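Local coordinates for folylpolyglutamate synthase protein FOLC (Mycobacterium tuberculosis, PDB 2VOS) that probably catalyses the ATP-dependent addition of L-glutamate to dihydropteroate and, repeatedly, to tetrahydrofolate, giving dihydrofolate and folylpolyglutamates, at residues A[25-30]-A[102-107]; A[52-55]-A[59-62]; A[118-123]-A[153-158]; A[385-390]-A[415-420]. All blocks are in the same frame, centred on the assembly; numbering follows the deposited sequence.

In the fold
Contacts 1 and 2 each touch contact 3, and all three lie in the part built round the eight-stranded sheet, whereas contact 4 sits in the other domain, its centre about 42 Å from that of contact 2. Contact 3 is the hub of the first group: its helix 117-140 meets helix 23-34 of contact 1, and its helix 151-165 meets helix 48-56 of contact 2. Contacts 1 and 3 are buried and their joining interactions apolar, with a Met-aromatic pair in contact 3. Contact 2, also largely buried, adds a backbone bond and, beside the exposed Asp55, a water. Contact 4, partly buried, pairs a small apolar patch with a water bridge.

Contact 1 of 4, residues A[25-30]-A[102-107]; sequences ASLLQV and QSPVER
Leu27 supplies the helix side of this contact, pointing its two methyl groups at two consecutive residues of the 102-107 turn. CD1 rests against CG1 of Val105 at 3.5 Å, a tight methyl-methyl approach, with the two side chains crossing at about a right angle. CD2 reaches Pro104 more loosely, 4.1 Å from the ring atom CG. The outer torsion of Leu27, chi2 135°, lies off the usual staggered values and sets where the diverging methyls point: CD1 at the valine, CD2 at the proline. Ser26 packs on Val121 of helix 117-140, a helix that also meets Leu27 and Pro104 through Tyr120; nearly one turn beyond Leu27, Val30 packs on Tyr124 of the same helix.

The receiving surface is stiffened from within. Glu106 OE2 accepts two backbone N-H groups: Gln102 N at 2.6 Å through the syn lone pair, and Ser103 N at 2.7 Å from above the carboxylate plane, 42° out of it. A weak bond of 3.4 Å joins Val105 N to Ser103 OG. Backbone bonds from Glu106 N to Ser103 O and from Arg107 N to Pro104 O define the short 3-10 segment 104-107. The arrangement is thus an N-terminal helix packed on a 3-10 turn, in the loop joining strands 93-96 and 108-110 of the central sheet of the P-loop-type, ATP-binding domain.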
loop_
_atom_site.group_PDB
_atom_site.type_symbol
_atom_site.label_atom_id
_atom_site.label_comp_id
_atom_site.label_asym_id
_atom_site.label_seq_id
_atom_site.Cartn_x
_atom_site.Cartn_y
_atom_site.Cartn_z
ATOM N N ALA A 25 8.520 18.717 -16.194
ATOM C CA ALA A 25 9.589 19.510 -15.644
ATOM C C ALA A 25 9.085 20.299 -14.435
ATOM O O ALA A 25 9.773 20.368 -13.408
ATOM C CB ALA A 25 10.157 20.436 -16.701
ATOM N N SER A 26 7.892 20.897 -14.556
ATOM C CA SER A 26 7.282 21.613 -13.416
ATOM C C SER A 26 7.090 20.661 -12.268
ATOM O O SER A 26 7.369 20.999 -11.136
ATOM C CB SER A 26 5.937 22.282 -13.776
ATOM O OG SER A 26 6.139 23.319 -14.737
ATOM N N LEU A 27 6.610 19.460 -12.539
ATOM C CA LEU A 27 6.464 18.491 -11.470
ATOM C C LEU A 27 7.802 18.244 -10.761
ATOM O O LEU A 27 7.868 18.181 -9.536
ATOM C CB LEU A 27 5.901 17.188 -12.013
ATOM C CG LEU A 27 5.691 16.200 -10.883
ATOM C CD1 LEU A 27 4.376 15.516 -10.957
ATOM C CD2 LEU A 27 6.756 15.175 -10.937
ATOM N N LEU A 28 8.883 18.112 -11.530
ATOM C CA LEU A 28 10.212 17.884 -10.907
ATOM C C LEU A 28 10.647 19.070 -10.005
ATOM O O LEU A 28 11.234 18.894 -8.918
ATOM C CB LEU A 28 11.260 17.653 -12.009
ATOM C CG LEU A 28 11.003 16.295 -12.704
ATOM C CD1 LEU A 28 12.079 15.920 -13.723
ATOM C CD2 LEU A 28 10.923 15.204 -11.699
ATOM N N GLN A 29 10.349 20.274 -10.464
ATOM C CA GLN A 29 10.618 21.464 -9.667
ATOM C C GLN A 29 9.882 21.382 -8.316
ATOM O O GLN A 29 10.455 21.643 -7.246
ATOM C CB GLN A 29 10.061 22.661 -10.425
ATOM C CG GLN A 29 10.875 23.902 -10.487
ATOM C CD GLN A 29 10.443 24.762 -11.684
ATOM O OE1 GLN A 29 9.305 25.230 -11.759
ATOM N NE2 GLN A 29 11.345 24.940 -12.629
ATOM N N VAL A 30 8.588 21.065 -8.353
ATOM C CA VAL A 30 7.860 20.936 -7.093
ATOM C C VAL A 30 8.465 19.904 -6.161
ATOM O O VAL A 30 8.580 20.156 -4.934
ATOM C CB VAL A 30 6.364 20.683 -7.299
ATOM C CG1 VAL A 30 5.655 20.287 -5.912
ATOM C CG2 VAL A 30 5.720 21.927 -7.980
ATOM N N GLN A 102 6.230 5.003 -8.726
ATOM C CA GLN A 102 7.025 5.653 -9.804
ATOM C C GLN A 102 6.997 7.170 -9.824
ATOM O O GLN A 102 8.042 7.822 -10.057
ATOM C CB GLN A 102 6.570 5.160 -11.164
ATOM C CG GLN A 102 6.573 3.675 -11.275
ATOM C CD GLN A 102 5.829 3.238 -12.516
ATOM O OE1 GLN A 102 4.639 2.815 -12.454
ATOM N NE2 GLN A 102 6.529 3.287 -13.666
ATOM N N SER A 103 5.817 7.756 -9.597
ATOM C CA SER A 103 5.676 9.192 -9.711
ATOM C C SER A 103 4.785 9.684 -8.582
ATOM O O SER A 103 3.839 9.008 -8.220
ATOM C CB SER A 103 5.072 9.549 -11.084
ATOM O OG SER A 103 4.658 10.910 -11.085
ATOM N N PRO A 104 5.079 10.866 -8.015
ATOM C CA PRO A 104 4.237 11.273 -6.924
ATOM C C PRO A 104 2.774 11.555 -7.339
ATOM O O PRO A 104 1.914 11.602 -6.451
ATOM C CB PRO A 104 4.900 12.580 -6.434
ATOM C CG PRO A 104 5.684 13.076 -7.563
ATOM C CD PRO A 104 6.149 11.842 -8.316
ATOM N N VAL A 105 2.473 11.760 -8.638
ATOM C CA VAL A 105 1.046 11.911 -9.042
ATOM C C VAL A 105 0.220 10.725 -8.549
ATOM O O VAL A 105 -1.026 10.829 -8.383
ATOM C CB VAL A 105 0.830 12.119 -10.612
ATOM C CG1 VAL A 105 1.635 13.284 -11.089
ATOM C CG2 VAL A 105 1.182 10.876 -11.453
ATOM N N GLU A 106 0.875 9.584 -8.300
ATOM C CA GLU A 106 0.114 8.401 -7.922
ATOM C C GLU A 106 -0.581 8.638 -6.583
ATOM O O GLU A 106 -1.488 7.893 -6.211
ATOM C CB GLU A 106 1.035 7.195 -7.702
ATOM C CG GLU A 106 1.595 6.570 -8.995
ATOM C CD GLU A 106 2.836 5.723 -8.657
ATOM O OE1 GLU A 106 2.788 4.961 -7.650
ATOM O OE2 GLU A 106 3.874 5.880 -9.343
ATOM N N ARG A 107 -0.054 9.577 -5.820
ATOM C CA ARG A 107 -0.565 9.807 -4.431
ATOM C C ARG A 107 -1.909 10.512 -4.415
ATOM O O ARG A 107 -2.544 10.529 -3.378
ATOM C CB ARG A 107 0.397 10.692 -3.629
ATOM C CG ARG A 107 1.771 9.975 -3.478
ATOM C CD ARG A 107 2.846 10.930 -2.953
ATOM N NE ARG A 107 4.043 10.133 -2.573
ATOM C CZ ARG A 107 4.263 9.592 -1.354
ATOM N NH1 ARG A 107 3.394 9.764 -0.324
ATOM N NH2 ARG A 107 5.391 8.884 -1.154
#

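Contact 2 of 4, residues A[52-55]-A[59-62]; sequences ALMD and SPQR
The exit from helix 48-56 is marked by a backbone bond that spans five residues: Ser59 N donates to Met54 O at 2.7 Å, with an N-H...O angle of 157°. The reach exceeds the four-residue step of an alpha helix; the wider step, with helix 48-56 ending just before and Ser59 in the left-handed region (phi 57°), shows the chain leaving the helix. Residues 60-62 then form a short 3-10 segment on the way to strand 66-70, which precedes the ADP-binding loop Asn73 to Ser77 of this P-loop-type domain.

Met54, present as selenomethionine, is the apolar side of the turn. Its SE lies 3.8 Å from Pro60 CG, and its bent chain lies along one face of the Gln61 amide. The amide carbon CD of Gln61 comes within 3.4 Å of Met54 CG. Gln61 OE1 is 3.1 Å from Met54 SE and, in the model, this buried oxygen has no hydrogen-bond partner. The amide is brought over Met54 by a chi1 of 86°, which sets CG of Gln61 between its backbone N and carbonyl carbon. Its other end gives the evidence for the orientation: NE2 donates to Val186 O and, at 2.9 Å, to a water. The same water lies 2.6 Å from Ser59 OG and gives a weak bond of 3.4 Å to Asp55 OD1, linking the exposed carboxylate of Asp55 to the turn. Away from Gln61, the CE methyl of Met54 packs against Ala157 of helix 151-165, and Gln61 touches Phe160 of that helix.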
loop_
_atom_site.group_PDB
_atom_site.type_symbol
_atom_site.label_atom_id
_atom_site.label_comp_id
_atom_site.label_asym_id
_atom_site.label_seq_id
_atom_site.Cartn_x
_atom_site.Cartn_y
_atom_site.Cartn_z
ATOM N N ALA A 52 -3.888 23.465 11.477
ATOM C CA ALA A 52 -3.860 24.875 11.172
ATOM C C ALA A 52 -3.994 25.120 9.670
ATOM O O ALA A 52 -4.707 26.032 9.247
ATOM C CB ALA A 52 -2.574 25.528 11.726
ATOM N N LEU A 53 -3.233 24.369 8.870
ATOM C CA LEU A 53 -3.293 24.542 7.404
ATOM C C LEU A 53 -4.714 24.274 6.871
ATOM O O LEU A 53 -5.239 25.058 6.039
ATOM C CB LEU A 53 -2.300 23.632 6.726
ATOM C CG LEU A 53 -2.299 23.753 5.175
ATOM C CD1 LEU A 53 -2.091 25.220 4.673
ATOM C CD2 LEU A 53 -1.289 22.792 4.538
HETATM N N MSE A 54 -5.334 23.170 7.299
HETATM C CA MSE A 54 -6.723 22.870 6.894
HETATM C C MSE A 54 -7.656 24.040 7.282
HETATM O O MSE A 54 -8.497 24.435 6.496
HETATM C CB MSE A 54 -7.255 21.620 7.590
HETATM C CG MSE A 54 -6.781 20.298 7.047
HETATM SE SE MSE A 54 -6.971 20.171 5.072
HETATM C CE MSE A 54 -5.092 20.244 5.012
ATOM N N ASP A 55 -7.514 24.600 8.495
ATOM C CA ASP A 55 -8.296 25.802 8.827
ATOM C C ASP A 55 -8.151 26.953 7.818
ATOM O O ASP A 55 -9.146 27.550 7.401
ATOM C CB ASP A 55 -7.942 26.354 10.205
ATOM C CG ASP A 55 -8.495 25.529 11.280
ATOM O OD1 ASP A 55 -9.070 24.440 10.951
ATOM O OD2 ASP A 55 -8.358 25.946 12.451
ATOM N N SER A 59 -10.974 24.095 5.573
ATOM C CA SER A 59 -11.384 22.716 5.992
ATOM C C SER A 59 -11.953 21.865 4.841
ATOM O O SER A 59 -12.999 21.227 4.974
ATOM C CB SER A 59 -12.367 22.744 7.191
ATOM O OG SER A 59 -11.715 23.323 8.321
ATOM N N PRO A 60 -11.249 21.845 3.690
ATOM C CA PRO A 60 -11.716 21.058 2.555
ATOM C C PRO A 60 -11.944 19.583 2.921
ATOM O O PRO A 60 -12.836 18.899 2.363
ATOM C CB PRO A 60 -10.575 21.248 1.532
ATOM C CG PRO A 60 -9.307 21.514 2.432
ATOM C CD PRO A 60 -9.926 22.459 3.439
ATOM N N GLN A 61 -11.161 19.082 3.879
ATOM C CA GLN A 61 -11.158 17.655 4.212
ATOM C C GLN A 61 -12.390 17.330 5.013
ATOM O O GLN A 61 -12.696 16.153 5.230
ATOM C CB GLN A 61 -9.872 17.263 4.975
ATOM C CG GLN A 61 -9.959 17.478 6.527
ATOM C CD GLN A 61 -9.894 18.948 6.997
ATOM O OE1 GLN A 61 -9.841 19.848 6.204
ATOM N NE2 GLN A 61 -9.881 19.162 8.315
ATOM N N ARG A 62 -13.179 18.338 5.362
ATOM C CA ARG A 62 -14.474 18.057 5.988
ATOM C C ARG A 62 -15.654 18.216 5.025
ATOM O O ARG A 62 -16.815 18.097 5.462
ATOM C CB ARG A 62 -14.676 18.938 7.251
ATOM C CG ARG A 62 -13.599 18.571 8.322
ATOM C CD ARG A 62 -13.890 19.087 9.731
ATOM N NE ARG A 62 -12.737 18.759 10.587
ATOM C CZ ARG A 62 -12.570 17.587 11.199
ATOM N NH1 ARG A 62 -11.483 17.366 11.930
ATOM N NH2 ARG A 62 -13.504 16.649 11.085
HETATM O O HOH W 1 -10.360 21.580 9.755
#

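Contact 3 of 4, residues A[118-123]-A[153-158]; sequences AQYVAT and EVLTAM
Tyr120 holds its ring anti to the backbone N (chi1 176°), while Met158, present as selenomethionine, runs out extended as far as SE and then bends at chi3 (60°), which sets CE down on the ring. CE sits over the centre of one face, 3.6 Å from the centroid and almost on the ring normal, so the methyl makes a CH-pi contact. SE lies farther off above the face, 5.0 Å from the centroid. The same CE is 3.3 Å from the Tyr120 backbone O, so the methyl sits in the corner between the ring face and the Tyr120 carbonyl, touching both.

At the far end of the ring, Leu155 CD2 approaches Tyr120 OH to 3.1 Å, a close contact for a methyl; the polar need of this hydroxyl is met by Glu31 OE2 of helix 23-34. Nearly one turn on, Thr123 sends CG2 across to Met158, 3.3 Å from its backbone O and 3.8 Å from its CB. Its OG1 turns back instead, donating to Gln119 O at 2.8 Å, on the opposite face of that carbonyl's plane from Thr123 N, and this fixes the rotation that leaves the methyl turned toward helix 151-165. The short helix segments run at 107° to each other, with axes 10.9 Å apart at closest approach. This is a Met-aromatic contact at a steep crossing of helices 117-140 and 151-165, in the helical layer beside the sheet of the ATP-binding domain.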
loop_
_atom_site.group_PDB
_atom_site.type_symbol
_atom_site.label_atom_id
_atom_site.label_comp_id
_atom_site.label_asym_id
_atom_site.label_seq_id
_atom_site.Cartn_x
_atom_site.Cartn_y
_atom_site.Cartn_z
ATOM N N ALA A 118 0.395 18.346 -14.452
ATOM C CA ALA A 118 -0.032 19.746 -14.426
ATOM C C ALA A 118 -0.989 20.044 -13.216
ATOM O O ALA A 118 -0.863 21.037 -12.495
ATOM C CB ALA A 118 -0.679 20.079 -15.805
ATOM N N GLN A 119 -1.925 19.147 -12.968
ATOM C CA GLN A 119 -2.867 19.315 -11.895
ATOM C C GLN A 119 -2.133 19.209 -10.575
ATOM O O GLN A 119 -2.556 19.847 -9.601
ATOM C CB GLN A 119 -3.901 18.202 -11.950
ATOM C CG GLN A 119 -5.038 18.498 -12.931
ATOM C CD GLN A 119 -5.707 17.255 -13.584
ATOM O OE1 GLN A 119 -5.395 16.069 -13.317
ATOM N NE2 GLN A 119 -6.628 17.554 -14.477
ATOM N N TYR A 120 -1.092 18.348 -10.502
ATOM C CA TYR A 120 -0.365 18.144 -9.224
ATOM C C TYR A 120 0.337 19.445 -8.868
ATOM O O TYR A 120 0.290 19.922 -7.724
ATOM C CB TYR A 120 0.623 16.992 -9.401
ATOM C CG TYR A 120 1.549 16.655 -8.239
ATOM C CD1 TYR A 120 1.197 15.673 -7.307
ATOM C CD2 TYR A 120 2.793 17.270 -8.089
ATOM C CE1 TYR A 120 2.062 15.322 -6.233
ATOM C CE2 TYR A 120 3.688 16.907 -6.975
ATOM C CZ TYR A 120 3.292 15.932 -6.088
ATOM O OH TYR A 120 4.109 15.528 -5.032
ATOM N N VAL A 121 1.030 20.013 -9.859
ATOM C CA VAL A 121 1.696 21.330 -9.700
ATOM C C VAL A 121 0.680 22.430 -9.358
ATOM O O VAL A 121 0.931 23.191 -8.443
ATOM C CB VAL A 121 2.511 21.702 -10.992
ATOM C CG1 VAL A 121 3.042 23.114 -10.963
ATOM C CG2 VAL A 121 3.662 20.692 -11.180
ATOM N N ALA A 122 -0.458 22.524 -10.088
ATOM C CA ALA A 122 -1.459 23.558 -9.804
ATOM C C ALA A 122 -1.988 23.399 -8.378
ATOM O O ALA A 122 -2.252 24.373 -7.715
ATOM C CB ALA A 122 -2.635 23.469 -10.800
ATOM N N THR A 123 -2.150 22.160 -7.910
ATOM C CA THR A 123 -2.625 21.938 -6.538
ATOM C C THR A 123 -1.613 22.448 -5.517
ATOM O O THR A 123 -1.976 23.136 -4.587
ATOM C CB THR A 123 -2.978 20.450 -6.305
ATOM O OG1 THR A 123 -3.982 20.089 -7.262
ATOM C CG2 THR A 123 -3.549 20.216 -4.923
ATOM N N GLU A 153 2.909 16.048 5.202
ATOM C CA GLU A 153 1.838 16.989 5.553
ATOM C C GLU A 153 1.353 17.788 4.328
ATOM O O GLU A 153 0.164 17.914 4.084
ATOM C CB GLU A 153 2.318 17.920 6.661
ATOM C CG GLU A 153 2.289 17.230 8.000
ATOM C CD GLU A 153 2.995 18.045 9.103
ATOM O OE1 GLU A 153 3.576 19.104 8.823
ATOM O OE2 GLU A 153 2.963 17.619 10.263
ATOM N N VAL A 154 2.284 18.300 3.547
ATOM C CA VAL A 154 1.938 19.037 2.350
ATOM C C VAL A 154 1.231 18.149 1.304
ATOM O O VAL A 154 0.218 18.578 0.727
ATOM C CB VAL A 154 3.173 19.746 1.752
ATOM C CG1 VAL A 154 2.767 20.470 0.477
ATOM C CG2 VAL A 154 3.752 20.744 2.789
ATOM N N LEU A 155 1.747 16.934 1.048
ATOM C CA LEU A 155 1.070 16.036 0.122
ATOM C C LEU A 155 -0.351 15.756 0.576
ATOM O O LEU A 155 -1.286 15.695 -0.224
ATOM C CB LEU A 155 1.819 14.716 0.008
ATOM C CG LEU A 155 3.155 14.762 -0.701
ATOM C CD1 LEU A 155 3.965 13.417 -0.460
ATOM C CD2 LEU A 155 2.965 15.094 -2.186
ATOM N N THR A 156 -0.532 15.608 1.881
ATOM C CA THR A 156 -1.836 15.240 2.405
ATOM C C THR A 156 -2.769 16.430 2.218
ATOM O O THR A 156 -3.905 16.260 1.805
ATOM C CB THR A 156 -1.723 14.845 3.862
ATOM O OG1 THR A 156 -1.000 13.596 3.922
ATOM C CG2 THR A 156 -3.143 14.666 4.523
ATOM N N ALA A 157 -2.268 17.642 2.461
ATOM C CA ALA A 157 -3.083 18.806 2.249
ATOM C C ALA A 157 -3.437 18.972 0.774
ATOM O O ALA A 157 -4.561 19.330 0.418
ATOM C CB ALA A 157 -2.365 20.073 2.776
HETATM N N MSE A 158 -2.461 18.730 -0.084
HETATM C CA MSE A 158 -2.746 18.725 -1.515
HETATM C C MSE A 158 -3.862 17.762 -1.894
HETATM O O MSE A 158 -4.752 18.111 -2.692
HETATM C CB MSE A 158 -1.461 18.403 -2.316
HETATM C CG MSE A 158 -0.441 19.539 -2.298
HETATM SE SE MSE A 158 1.257 18.863 -3.049
HETATM C CE MSE A 158 0.684 18.339 -4.818
#

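Contact 4 of 4, residues A[385-390]-A[415-420]; sequences KDVDGI and EALALA
Val387 lays its CG1 methyl against two side chains of helix 414-425: CG1 is 3.7 Å from Leu417 CD1 and 4.1 Å from Ala420 CB. The two helices are successive crossover helices in the Rossmann-like glutamate ligase domain: helix 387-394 links parallel strands 374-379 and 400-403, helix 414-425 links 400-403 to 430-432, and their contact places them on one face of that sheet. With CG1 anti to the backbone N (chi1 -168°), the valine meets Leu417 and Ala420, residues almost one turn apart on their helix, with the same methyl. Leu417 also packs on Val403 of the strand between the two crossovers, while Val387 touches Leu412 in the loop before helix 414-425.

Beside this small apolar patch the link is polar. Asp388 OD1 accepts from a water at 2.7 Å, and the same water donates to the backbone O of Ala420 at 2.7 Å. The other carboxylate oxygen, OD2, forms a salt bridge with Arg424, so Asp388 grips the second helix by two routes.

The start of helix 387-394 lies near a metal site. Lys385 NZ forms a salt bridge with Asp200 OD1, Asp200 being a ligand of the bound magnesium together with His354, which Lys385 also touches. Asp386, the centre of an inverse gamma turn, is the N-cap: its OD1 accepts from Gly389 N at 2.9 Å with an N-H...O angle of 160°, the donor lying 63° out of the carboxylate plane.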
loop_
_atom_site.group_PDB
_atom_site.type_symbol
_atom_site.label_atom_id
_atom_site.label_comp_id
_atom_site.label_asym_id
_atom_site.label_seq_id
_atom_site.Cartn_x
_atom_site.Cartn_y
_atom_site.Cartn_z
ATOM N N LYS A 385 13.891 -1.977 7.852
ATOM C CA LYS A 385 13.064 -3.204 7.790
ATOM C C LYS A 385 13.626 -4.439 8.475
ATOM O O LYS A 385 14.840 -4.556 8.788
ATOM C CB LYS A 385 12.744 -3.579 6.325
ATOM C CG LYS A 385 12.214 -2.415 5.542
ATOM C CD LYS A 385 11.095 -1.712 6.278
ATOM C CE LYS A 385 10.456 -0.712 5.293
ATOM N NZ LYS A 385 9.486 0.246 5.909
ATOM N N ASP A 386 12.753 -5.416 8.688
ATOM C CA ASP A 386 13.208 -6.688 9.206
ATOM C C ASP A 386 13.785 -7.487 8.032
ATOM O O ASP A 386 13.155 -8.414 7.512
ATOM C CB ASP A 386 12.054 -7.427 9.876
ATOM C CG ASP A 386 12.499 -8.735 10.514
ATOM O OD1 ASP A 386 13.689 -9.130 10.378
ATOM O OD2 ASP A 386 11.647 -9.352 11.181
ATOM N N VAL A 387 15.003 -7.129 7.638
ATOM C CA VAL A 387 15.715 -7.796 6.531
ATOM C C VAL A 387 15.812 -9.305 6.702
ATOM O O VAL A 387 15.505 -10.063 5.776
ATOM C CB VAL A 387 17.143 -7.230 6.381
ATOM C CG1 VAL A 387 17.757 -7.707 5.073
ATOM C CG2 VAL A 387 17.057 -5.699 6.424
ATOM N N ASP A 388 16.236 -9.747 7.880
ATOM C CA ASP A 388 16.383 -11.200 8.112
ATOM C C ASP A 388 15.020 -11.963 7.991
ATOM O O ASP A 388 14.956 -13.027 7.364
ATOM C CB ASP A 388 17.049 -11.460 9.464
ATOM C CG ASP A 388 17.323 -12.921 9.692
ATOM O OD1 ASP A 388 18.184 -13.488 8.954
ATOM O OD2 ASP A 388 16.680 -13.493 10.616
ATOM N N GLY A 389 13.944 -11.392 8.543
ATOM C CA GLY A 389 12.604 -11.956 8.371
ATOM C C GLY A 389 12.156 -11.998 6.895
ATOM O O GLY A 389 11.510 -12.965 6.436
ATOM N N ILE A 390 12.451 -10.942 6.136
ATOM C CA ILE A 390 12.200 -10.976 4.677
ATOM C C ILE A 390 12.967 -12.134 3.991
ATOM O O ILE A 390 12.374 -12.892 3.226
ATOM C CB ILE A 390 12.553 -9.637 4.010
ATOM C CG1 ILE A 390 11.540 -8.574 4.488
ATOM C CG2 ILE A 390 12.448 -9.725 2.475
ATOM C CD1 ILE A 390 12.080 -7.112 4.469
ATOM N N GLU A 415 26.734 -4.691 0.256
ATOM C CA GLU A 415 27.570 -5.568 1.029
ATOM C C GLU A 415 26.816 -6.015 2.292
ATOM O O GLU A 415 26.820 -7.191 2.669
ATOM C CB GLU A 415 28.903 -4.851 1.355
ATOM C CG GLU A 415 29.646 -4.384 0.054
ATOM C CD GLU A 415 29.435 -2.864 -0.347
ATOM O OE1 GLU A 415 28.288 -2.330 -0.501
ATOM O OE2 GLU A 415 30.499 -2.213 -0.528
ATOM N N ALA A 416 26.129 -5.088 2.939
ATOM C CA ALA A 416 25.385 -5.496 4.116
ATOM C C ALA A 416 24.265 -6.468 3.713
ATOM O O ALA A 416 24.015 -7.442 4.419
ATOM C CB ALA A 416 24.814 -4.265 4.877
ATOM N N LEU A 417 23.588 -6.203 2.589
ATOM C CA LEU A 417 22.447 -7.038 2.181
ATOM C C LEU A 417 22.957 -8.433 1.706
ATOM O O LEU A 417 22.350 -9.482 1.983
ATOM C CB LEU A 417 21.642 -6.344 1.076
ATOM C CG LEU A 417 20.385 -7.073 0.567
ATOM C CD1 LEU A 417 19.503 -7.401 1.773
ATOM C CD2 LEU A 417 19.608 -6.265 -0.474
ATOM N N ALA A 418 24.064 -8.427 0.976
ATOM C CA ALA A 418 24.708 -9.663 0.556
ATOM C C ALA A 418 25.055 -10.604 1.744
ATOM O O ALA A 418 24.862 -11.817 1.681
ATOM C CB ALA A 418 26.028 -9.328 -0.218
ATOM N N LEU A 419 25.657 -10.050 2.779
ATOM C CA LEU A 419 25.948 -10.820 3.983
ATOM C C LEU A 419 24.657 -11.350 4.654
ATOM O O LEU A 419 24.564 -12.531 4.963
ATOM C CB LEU A 419 26.739 -9.927 4.930
ATOM C CG LEU A 419 27.217 -10.343 6.307
ATOM C CD1 LEU A 419 28.184 -11.553 6.233
ATOM C CD2 LEU A 419 27.931 -9.099 6.868
ATOM N N ALA A 420 23.666 -10.469 4.868
ATOM C CA ALA A 420 22.359 -10.874 5.400
ATOM C C ALA A 420 21.802 -12.057 4.585
ATOM O O ALA A 420 21.474 -13.099 5.156
ATOM C CB ALA A 420 21.361 -9.689 5.417
HETATM O O HOH W 2 19.931 -12.284 7.257
#